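Long-range contact in inorganic pyrophosphatase (Neisseria gonorrhoeae, PDB 5TEA), which probably catalyses the magnesium-dependent hydrolysis of inorganic pyrophosphate to two phosphate ions, working as a homohexamer: residues Val28-Trp42 with Arg53-Phe67. Sequence-based numbering, arbitrary orientation.
Unlike the reference sequence in segment 53-67: Ile54 (reference Val).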
ATOM      1  N   VAL B  28      22.343   8.925  11.259  1.00 15.32           N
ATOM      2  CA  VAL B  28      22.166   7.964  10.174  1.00 14.97           C
ATOM      3  C   VAL B  28      21.370   8.635   9.067  1.00 18.89           C
ATOM      4  O   VAL B  28      20.404   9.356   9.339  1.00 19.05           O
ATOM      5  CB  VAL B  28      21.452   6.681  10.671  1.00 16.19           C
ATOM      6  CG1 VAL B  28      21.038   5.792   9.501  1.00 20.27           C
ATOM      7  CG2 VAL B  28      22.394   5.921  11.600  1.00 17.58           C
ATOM      8  N   VAL B  29      21.802   8.441   7.822  1.00 20.01           N
ATOM      9  CA  VAL B  29      21.064   8.894   6.650  1.00 17.17           C
ATOM     10  C   VAL B  29      20.449   7.671   5.977  1.00 22.61           C
ATOM     11  O   VAL B  29      21.160   6.711   5.658  1.00 19.44           O
ATOM     12  CB  VAL B  29      21.978   9.676   5.684  1.00 20.86           C
ATOM     13  CG1 VAL B  29      21.260   9.966   4.364  1.00 18.28           C
ATOM     14  CG2 VAL B  29      22.440  10.979   6.335  1.00 22.16           C
ATOM     15  N   ASN B  30      19.126   7.690   5.767  1.00 18.80           N
ATOM     16  CA  ASN B  30      18.444   6.533   5.195  1.00 17.06           C
ATOM     17  C   ASN B  30      18.524   6.568   3.676  1.00 18.45           C
ATOM     18  O   ASN B  30      18.238   7.603   3.051  1.00 20.87           O
ATOM     19  CB  ASN B  30      16.975   6.470   5.624  1.00 16.83           C
ATOM     20  CG  ASN B  30      16.335   5.123   5.297  1.00 18.59           C
ATOM     21  OD1 ASN B  30      16.797   4.081   5.761  1.00 18.27           O
ATOM     22  ND2 ASN B  30      15.271   5.141   4.498  1.00 16.75           N
ATOM     23  N   GLU B  31      18.900   5.436   3.078  1.00 15.85           N
ATOM     24  CA  GLU B  31      18.924   5.325   1.613  1.00 16.83           C
ATOM     25  C   GLU B  31      17.791   4.487   1.041  1.00 15.05           C
ATOM     26  O   GLU B  31      17.250   4.837  -0.009  1.00 16.79           O
ATOM     27  CB  GLU B  31      20.254   4.730   1.134  1.00 20.88           C
ATOM     28  CG  GLU B  31      21.480   5.564   1.475  1.00 20.84           C
ATOM     29  CD  GLU B  31      22.751   4.743   1.476  1.00 22.41           C
ATOM     30  OE1 GLU B  31      23.651   5.049   0.675  1.00 21.36           O
ATOM     31  OE2 GLU B  31      22.856   3.795   2.289  1.00 19.76           O
ATOM     32  N   ILE B  32      17.442   3.363   1.671  1.00 16.72           N
ATOM     33  CA  ILE B  32      16.514   2.399   1.097  1.00 16.61           C
ATOM     34  C   ILE B  32      15.419   2.099   2.109  1.00 16.22           C
ATOM     35  O   ILE B  32      15.715   1.634   3.212  1.00 17.92           O
ATOM     36  CB  ILE B  32      17.205   1.082   0.703  1.00 13.87           C
ATOM     37  CG1 ILE B  32      18.362   1.324  -0.269  1.00 14.22           C
ATOM     38  CG2 ILE B  32      16.168   0.150   0.047  1.00 15.11           C
ATOM     39  CD1 ILE B  32      19.201   0.031  -0.551  1.00 15.57           C
ATOM     40  N   PRO B  33      14.147   2.291   1.772  1.00 16.71           N
ATOM     41  CA  PRO B  33      13.067   1.825   2.656  1.00 17.04           C
ATOM     42  C   PRO B  33      13.056   0.309   2.780  1.00 20.61           C
ATOM     43  O   PRO B  33      13.265  -0.415   1.801  1.00 16.41           O
ATOM     44  CB  PRO B  33      11.796   2.309   1.948  1.00 15.88           C
ATOM     45  CG  PRO B  33      12.269   3.346   0.935  1.00 18.50           C
ATOM     46  CD  PRO B  33      13.624   2.896   0.532  1.00 16.20           C
ATOM     47  N   ALA B  34      12.787  -0.170   3.992  1.00 17.51           N
ATOM     48  CA  ALA B  34      12.533  -1.591   4.182  1.00 12.05           C
ATOM     49  C   ALA B  34      11.458  -2.054   3.211  1.00 16.45           C
ATOM     50  O   ALA B  34      10.487  -1.340   2.968  1.00 15.21           O
ATOM     51  CB  ALA B  34      12.062  -1.862   5.610  1.00 16.92           C
ATOM     52  N   GLY B  35      11.628  -3.259   2.672  1.00 18.14           N
ATOM     53  CA  GLY B  35      10.695  -3.809   1.714  1.00 21.08           C
ATOM     54  C   GLY B  35      10.908  -3.393   0.273  1.00 23.38           C
ATOM     55  O   GLY B  35      10.176  -3.871  -0.605  1.00 19.02           O
ATOM     56  N   SER B  36      11.877  -2.525  -0.008  1.00 18.82           N
ATOM     57  CA  SER B  36      12.156  -2.099  -1.376  1.00 19.48           C
ATOM     58  C   SER B  36      13.199  -3.001  -2.030  1.00 18.29           C
ATOM     59  O   SER B  36      14.158  -3.432  -1.382  1.00 20.92           O
ATOM     60  CB  SER B  36      12.643  -0.644  -1.388  1.00 21.07           C
ATOM     61  OG  SER B  36      13.017  -0.236  -2.686  1.00 24.22           O
ATOM     62  N   ASN B  37      13.013  -3.299  -3.324  1.00 16.90           N
ATOM     63  CA  ASN B  37      14.068  -3.954  -4.094  1.00 19.94           C
ATOM     64  C   ASN B  37      14.838  -2.971  -4.963  1.00 19.55           C
ATOM     65  O   ASN B  37      15.471  -3.373  -5.950  1.00 19.29           O
ATOM     66  CB  ASN B  37      13.518  -5.105  -4.949  1.00 22.60           C
ATOM     67  CG  ASN B  37      12.558  -4.634  -6.034  1.00 23.20           C
ATOM     68  OD1 ASN B  37      11.826  -3.667  -5.847  1.00 28.60           O
ATOM     69  ND2 ASN B  37      12.554  -5.330  -7.178  1.00 16.73           N
ATOM     70  N   HIS B  38      14.796  -1.687  -4.623  1.00 18.86           N
ATOM     71  CA  HIS B  38      15.556  -0.672  -5.339  1.00 16.09           C
ATOM     72  C   HIS B  38      16.856  -0.427  -4.589  1.00 20.70           C
ATOM     73  O   HIS B  38      16.834  -0.037  -3.418  1.00 20.85           O
ATOM     74  CB  HIS B  38      14.756   0.611  -5.480  1.00 15.69           C
ATOM     75  CG  HIS B  38      13.546   0.452  -6.358  1.00 17.46           C
ATOM     76  ND1 HIS B  38      12.577   1.423  -6.493  1.00 23.65           N
ATOM     77  CD2 HIS B  38      13.143  -0.592  -7.118  1.00 21.80           C
ATOM     78  CE1 HIS B  38      11.637   0.992  -7.317  1.00 25.81           C
ATOM     79  NE2 HIS B  38      11.956  -0.228  -7.712  1.00 19.98           N
ATOM     80  N   LYS B  39      17.977  -0.686  -5.243  1.00 18.66           N
ATOM     81  CA  LYS B  39      19.266  -0.435  -4.594  1.00 20.75           C
ATOM     82  C   LYS B  39      19.602   1.037  -4.768  1.00 25.32           C
ATOM     83  O   LYS B  39      20.134   1.455  -5.800  1.00 22.71           O
ATOM     84  CB  LYS B  39      20.370  -1.311  -5.162  1.00 22.09           C
ATOM     85  CG  LYS B  39      21.698  -1.073  -4.442  1.00 24.35           C
ATOM     86  CD  LYS B  39      22.822  -1.799  -5.166  1.00 24.46           C
ATOM     87  CE  LYS B  39      24.131  -1.644  -4.413  1.00 43.26           C
ATOM     88  NZ  LYS B  39      24.286  -0.272  -3.862  1.00 50.04           N
ATOM     89  N   ILE B  40      19.308   1.821  -3.743  1.00 18.77           N
ATOM     90  CA  ILE B  40      19.521   3.256  -3.753  1.00 23.40           C
ATOM     91  C   ILE B  40      20.737   3.545  -2.891  1.00 25.18           C
ATOM     92  O   ILE B  40      20.894   2.972  -1.809  1.00 21.72           O
ATOM     93  CB  ILE B  40      18.267   3.999  -3.257  1.00 20.30           C
ATOM     94  CG1 ILE B  40      17.104   3.700  -4.207  1.00 24.96           C
ATOM     95  CG2 ILE B  40      18.509   5.511  -3.182  1.00 21.87           C
ATOM     96  CD1 ILE B  40      15.750   4.102  -3.657  1.00 25.88           C
ATOM     97  N   GLU B  41      21.616   4.396  -3.397  1.00 21.39           N
ATOM     98  CA  GLU B  41      22.857   4.747  -2.728  1.00 22.73           C
ATOM     99  C   GLU B  41      23.016   6.257  -2.747  1.00 24.90           C
ATOM    100  O   GLU B  41      22.713   6.907  -3.751  1.00 23.79           O
ATOM    101  CB  GLU B  41      24.038   4.085  -3.439  1.00 31.75           C
ATOM    102  CG  GLU B  41      25.282   3.924  -2.605  1.00 42.99           C
ATOM    103  CD  GLU B  41      26.406   3.267  -3.397  1.00 57.91           C
ATOM    104  OE1 GLU B  41      26.377   3.347  -4.653  1.00 50.93           O
ATOM    105  OE2 GLU B  41      27.303   2.664  -2.764  1.00 64.08           O
ATOM    106  N   TRP B  42      23.483   6.814  -1.637  1.00 23.59           N
ATOM    107  CA  TRP B  42      23.916   8.205  -1.639  1.00 19.97           C
ATOM    108  C   TRP B  42      25.191   8.325  -2.454  1.00 25.67           C
ATOM    109  O   TRP B  42      26.194   7.671  -2.156  1.00 30.82           O
ATOM    110  CB  TRP B  42      24.148   8.682  -0.205  1.00 20.54           C
ATOM    111  CG  TRP B  42      24.802  10.017  -0.084  1.00 27.91           C
ATOM    112  CD1 TRP B  42      26.090  10.273   0.313  1.00 32.45           C
ATOM    113  CD2 TRP B  42      24.198  11.290  -0.328  1.00 30.06           C
ATOM    114  NE1 TRP B  42      26.320  11.626   0.321  1.00 38.18           N
ATOM    115  CE2 TRP B  42      25.175  12.273  -0.065  1.00 35.81           C
ATOM    116  CE3 TRP B  42      22.929  11.693  -0.751  1.00 24.30           C
ATOM    117  CZ2 TRP B  42      24.921  13.636  -0.210  1.00 38.22           C
ATOM    118  CZ3 TRP B  42      22.676  13.049  -0.890  1.00 27.32           C
ATOM    119  CH2 TRP B  42      23.666  14.002  -0.622  1.00 34.90           C
ATOM    120  N   ARG B  53      20.529   0.042  -9.276  1.00 24.57           N
ATOM    121  CA  ARG B  53      19.963  -1.073 -10.022  1.00 21.27           C
ATOM    122  C   ARG B  53      18.686  -1.540  -9.346  1.00 19.67           C
ATOM    123  O   ARG B  53      18.409  -1.190  -8.198  1.00 19.88           O
ATOM    124  CB  ARG B  53      20.957  -2.236 -10.128  1.00 21.70           C
ATOM    125  CG  ARG B  53      21.324  -2.847  -8.792  1.00 23.38           C
ATOM    126  CD  ARG B  53      22.346  -3.950  -8.999  1.00 32.52           C
ATOM    127  NE  ARG B  53      22.582  -4.706  -7.776  1.00 44.30           N
ATOM    128  CZ  ARG B  53      23.680  -4.613  -7.035  1.00 55.61           C
ATOM    129  NH1 ARG B  53      24.660  -3.795  -7.395  1.00 55.99           N
ATOM    130  NH2 ARG B  53      23.799  -5.347  -5.936  1.00 60.15           N
ATOM    131  N   ILE B  54      17.889  -2.313 -10.096  1.00 19.00           N
ATOM    132  CA  ILE B  54      16.766  -3.057  -9.541  1.00 19.04           C
ATOM    133  C   ILE B  54      17.269  -4.422  -9.086  1.00 19.53           C
ATOM    134  O   ILE B  54      17.881  -5.159  -9.871  1.00 21.21           O
ATOM    135  CB  ILE B  54      15.639  -3.220 -10.580  1.00 16.96           C
ATOM    136  CG1 ILE B  54      15.304  -1.873 -11.251  1.00 20.19           C
ATOM    137  CG2 ILE B  54      14.405  -3.865  -9.917  1.00 19.99           C
ATOM    138  CD1 ILE B  54      14.615  -0.857 -10.361  1.00 18.92           C
ATOM    139  N   GLU B  55      17.008  -4.769  -7.818  1.00 19.70           N
ATOM    140  CA  GLU B  55      17.395  -6.074  -7.296  1.00 21.37           C
ATOM    141  C   GLU B  55      16.266  -7.074  -7.519  1.00 20.14           C
ATOM    142  O   GLU B  55      15.130  -6.677  -7.756  1.00 18.14           O
ATOM    143  CB  GLU B  55      17.703  -5.965  -5.802  1.00 24.09           C
ATOM    144  CG  GLU B  55      18.816  -4.978  -5.452  1.00 28.17           C
ATOM    145  CD  GLU B  55      20.205  -5.549  -5.628  1.00 41.29           C
ATOM    146  OE1 GLU B  55      20.380  -6.465  -6.458  1.00 41.55           O
ATOM    147  OE2 GLU B  55      21.129  -5.079  -4.923  1.00 49.73           O
ATOM    148  N   PRO B  56      16.540  -8.378  -7.451  1.00 21.70           N
ATOM    149  CA  PRO B  56      15.443  -9.357  -7.498  1.00 20.82           C
ATOM    150  C   PRO B  56      14.398  -9.064  -6.423  1.00 21.28           C
ATOM    151  O   PRO B  56      14.725  -8.778  -5.270  1.00 17.64           O
ATOM    152  CB  PRO B  56      16.152 -10.695  -7.247  1.00 19.23           C
ATOM    153  CG  PRO B  56      17.561 -10.451  -7.751  1.00 22.89           C
ATOM    154  CD  PRO B  56      17.858  -9.034  -7.342  1.00 24.07           C
ATOM    155  N   ALA B  57      13.126  -9.120  -6.824  1.00 19.36           N
ATOM    156  CA  ALA B  57      12.028  -8.821  -5.918  1.00 21.76           C
ATOM    157  C   ALA B  57      12.027  -9.730  -4.696  1.00 21.02           C
ATOM    158  O   ALA B  57      11.623  -9.302  -3.613  1.00 20.64           O
ATOM    159  CB  ALA B  57      10.692  -8.927  -6.661  1.00 25.44           C
ATOM    160  N   ILE B  58      12.481 -10.977  -4.839  1.00 21.61           N
ATOM    161  CA  ILE B  58      12.542 -11.870  -3.691  1.00 23.48           C
ATOM    162  C   ILE B  58      13.578 -11.430  -2.675  1.00 23.34           C
ATOM    163  O   ILE B  58      13.600 -11.959  -1.563  1.00 26.01           O
ATOM    164  CB  ILE B  58      12.852 -13.319  -4.113  1.00 22.45           C
ATOM    165  CG1 ILE B  58      14.149 -13.364  -4.927  1.00 19.87           C
ATOM    166  CG2 ILE B  58      11.685 -13.901  -4.925  1.00 21.33           C
ATOM    167  CD1 ILE B  58      14.692 -14.753  -5.100  1.00 22.04           C
ATOM    168  N   PHE B  59      14.439 -10.480  -3.028  1.00 25.41           N
ATOM    169  CA  PHE B  59      15.473  -9.976  -2.130  1.00 19.77           C
ATOM    170  C   PHE B  59      15.232  -8.515  -1.751  1.00 19.58           C
ATOM    171  O   PHE B  59      16.167  -7.713  -1.693  1.00 22.51           O
ATOM    172  CB  PHE B  59      16.855 -10.147  -2.756  1.00 21.03           C
ATOM    173  CG  PHE B  59      17.249 -11.583  -2.992  1.00 19.40           C
ATOM    174  CD1 PHE B  59      17.031 -12.545  -2.014  1.00 25.55           C
ATOM    175  CD2 PHE B  59      17.821 -11.977  -4.199  1.00 20.41           C
ATOM    176  CE1 PHE B  59      17.399 -13.859  -2.211  1.00 22.70           C
ATOM    177  CE2 PHE B  59      18.197 -13.301  -4.405  1.00 22.86           C
ATOM    178  CZ  PHE B  59      17.974 -14.247  -3.418  1.00 22.55           C
ATOM    179  N   ALA B  60      13.982  -8.152  -1.471  1.00 21.32           N
ATOM    180  CA  ALA B  60      13.705  -6.833  -0.913  1.00 19.69           C
ATOM    181  C   ALA B  60      14.442  -6.678   0.411  1.00 20.17           C
ATOM    182  O   ALA B  60      14.640  -7.648   1.149  1.00 22.25           O
ATOM    183  CB  ALA B  60      12.203  -6.632  -0.695  1.00 23.13           C
ATOM    184  N   LYS B  61      14.881  -5.459   0.696  1.00 20.26           N
ATOM    185  CA  LYS B  61      15.631  -5.223   1.929  1.00 21.39           C
ATOM    186  C   LYS B  61      14.769  -5.564   3.141  1.00 20.34           C
ATOM    187  O   LYS B  61      13.625  -5.097   3.232  1.00 19.31           O
ATOM    188  CB  LYS B  61      16.096  -3.769   2.027  1.00 21.94           C
ATOM    189  CG  LYS B  61      17.205  -3.392   1.070  1.00 30.67           C
ATOM    190  CD  LYS B  61      18.466  -4.229   1.312  1.00 40.89           C
ATOM    191  CE  LYS B  61      19.136  -4.637  -0.004  1.00 47.16           C
ATOM    192  NZ  LYS B  61      20.177  -5.702   0.180  1.00 49.04           N
ATOM    193  N   PRO B  62      15.277  -6.360   4.095  1.00 21.10           N
ATOM    194  CA  PRO B  62      14.458  -6.710   5.266  1.00 19.74           C
ATOM    195  C   PRO B  62      14.382  -5.611   6.312  1.00 20.65           C
ATOM    196  O   PRO B  62      13.483  -5.664   7.168  1.00 20.82           O
ATOM    197  CB  PRO B  62      15.168  -7.957   5.828  1.00 18.97           C
ATOM    198  CG  PRO B  62      16.615  -7.766   5.423  1.00 19.23           C
ATOM    199  CD  PRO B  62      16.559  -7.089   4.076  1.00 17.88           C
ATOM    200  N   THR B  63      15.301  -4.643   6.296  1.00 16.67           N
ATOM    201  CA  THR B  63      15.260  -3.472   7.168  1.00 17.24           C
ATOM    202  C   THR B  63      15.481  -2.246   6.302  1.00 15.91           C
ATOM    203  O   THR B  63      15.839  -2.360   5.138  1.00 14.54           O
ATOM    204  CB  THR B  63      16.353  -3.505   8.245  1.00 18.22           C
ATOM    205  OG1 THR B  63      17.619  -3.238   7.620  1.00 17.24           O
ATOM    206  CG2 THR B  63      16.401  -4.881   8.921  1.00 17.60           C
ATOM    207  N   ASN B  64      15.306  -1.061   6.879  1.00 15.29           N
ATOM    208  CA  ASN B  64      15.778   0.122   6.173  1.00 13.67           C
ATOM    209  C   ASN B  64      17.295   0.041   6.071  1.00 16.30           C
ATOM    210  O   ASN B  64      17.955  -0.610   6.889  1.00 21.36           O
ATOM    211  CB  ASN B  64      15.353   1.403   6.894  1.00 12.78           C
ATOM    212  CG  ASN B  64      13.871   1.450   7.155  1.00 18.16           C
ATOM    213  OD1 ASN B  64      13.067   1.699   6.238  1.00 17.56           O
ATOM    214  ND2 ASN B  64      13.486   1.230   8.407  1.00 17.87           N
ATOM    215  N   TYR B  65      17.849   0.687   5.047  1.00 16.23           N
ATOM    216  CA  TYR B  65      19.277   0.610   4.772  1.00 19.25           C
ATOM    217  C   TYR B  65      19.835   2.019   4.653  1.00 22.56           C
ATOM    218  O   TYR B  65      19.323   2.826   3.873  1.00 17.33           O
ATOM    219  CB  TYR B  65      19.524  -0.174   3.480  1.00 16.66           C
ATOM    220  CG  TYR B  65      20.935  -0.670   3.272  1.00 20.51           C
ATOM    221  CD1 TYR B  65      21.336  -1.915   3.757  1.00 19.43           C
ATOM    222  CD2 TYR B  65      21.855   0.077   2.544  1.00 19.22           C
ATOM    223  CE1 TYR B  65      22.618  -2.381   3.549  1.00 19.68           C
ATOM    224  CE2 TYR B  65      23.143  -0.393   2.325  1.00 23.51           C
ATOM    225  CZ  TYR B  65      23.512  -1.623   2.830  1.00 25.26           C
ATOM    226  OH  TYR B  65      24.778  -2.110   2.617  1.00 22.12           O
ATOM    227  N   GLY B  66      20.874   2.325   5.424  1.00 18.69           N
ATOM    228  CA  GLY B  66      21.445   3.659   5.350  1.00 21.76           C
ATOM    229  C   GLY B  66      22.940   3.716   5.586  1.00 16.10           C
ATOM    230  O   GLY B  66      23.621   2.693   5.497  1.00 15.00           O
ATOM    231  N   PHE B  67      23.468   4.896   5.916  1.00 18.73           N
ATOM    232  CA  PHE B  67      24.897   4.998   6.194  1.00 15.73           C
ATOM    233  C   PHE B  67      25.144   6.028   7.284  1.00 15.51           C
ATOM    234  O   PHE B  67      24.282   6.845   7.608  1.00 16.98           O
ATOM    235  CB  PHE B  67      25.700   5.366   4.942  1.00 17.35           C
ATOM    236  CG  PHE B  67      25.482   6.777   4.458  1.00 17.71           C
ATOM    237  CD1 PHE B  67      24.397   7.088   3.638  1.00 22.04           C
ATOM    238  CD2 PHE B  67      26.373   7.785   4.790  1.00 19.08           C
ATOM    239  CE1 PHE B  67      24.202   8.383   3.172  1.00 20.52           C
ATOM    240  CE2 PHE B  67      26.173   9.090   4.330  1.00 22.72           C
ATOM    241  CZ  PHE B  67      25.090   9.383   3.518  1.00 24.68           C
TER
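The ring of Phe67 is packed tightly between Val29, whose CB lies over its face 4.0 Å from the centroid, and Trp42, whose five-membered ring runs nearly parallel to it (planes at 19°) but slid aside, with little overlap. A chi1 of 70° sets Phe67 CG between its own N and carbonyl carbon, which swings the flat ring back over Val29. Gly66 suits the antiparallel pairing beside it, because a CB there would strike Val29 O. Next comes a classic bulge: Glu31 N and Ile32 N both donate to Tyr65 O, at 2.8 and 2.9 Å. The bulged Glu31 extends past the edge of the Phe67 ring, and its OE1 takes a straight bond from Trp42 N with the anti lone pair, tying the two strands of its segment together. Asn64 OD1 receives Ala34 N from above its amide plane at 2.9 Å; the same oxygen also accepts from Leu89 N, while ND2 binds Thr85 OG1. Gly35, with phi 84°, fits the type II turn of Pro33-Ser36.

Lys39 and Arg53, at the other end, are only partly exposed. Lys39 CD sits over the guanidinium of Arg53, 3.5 Å from CZ, while Glu55 holds Arg53 by a salt bridge and Asp52 takes Lys39 NZ. Lys39, Arg53 and Tyr65 are predicted to bind substrate. Strands 94-107 and 80-83 flank the paired strands 25-32 and 64-67, helix 137-149 touches Tyr65, and hairpin 38-43/48-54 packs Phe49 against Val29 and Trp42.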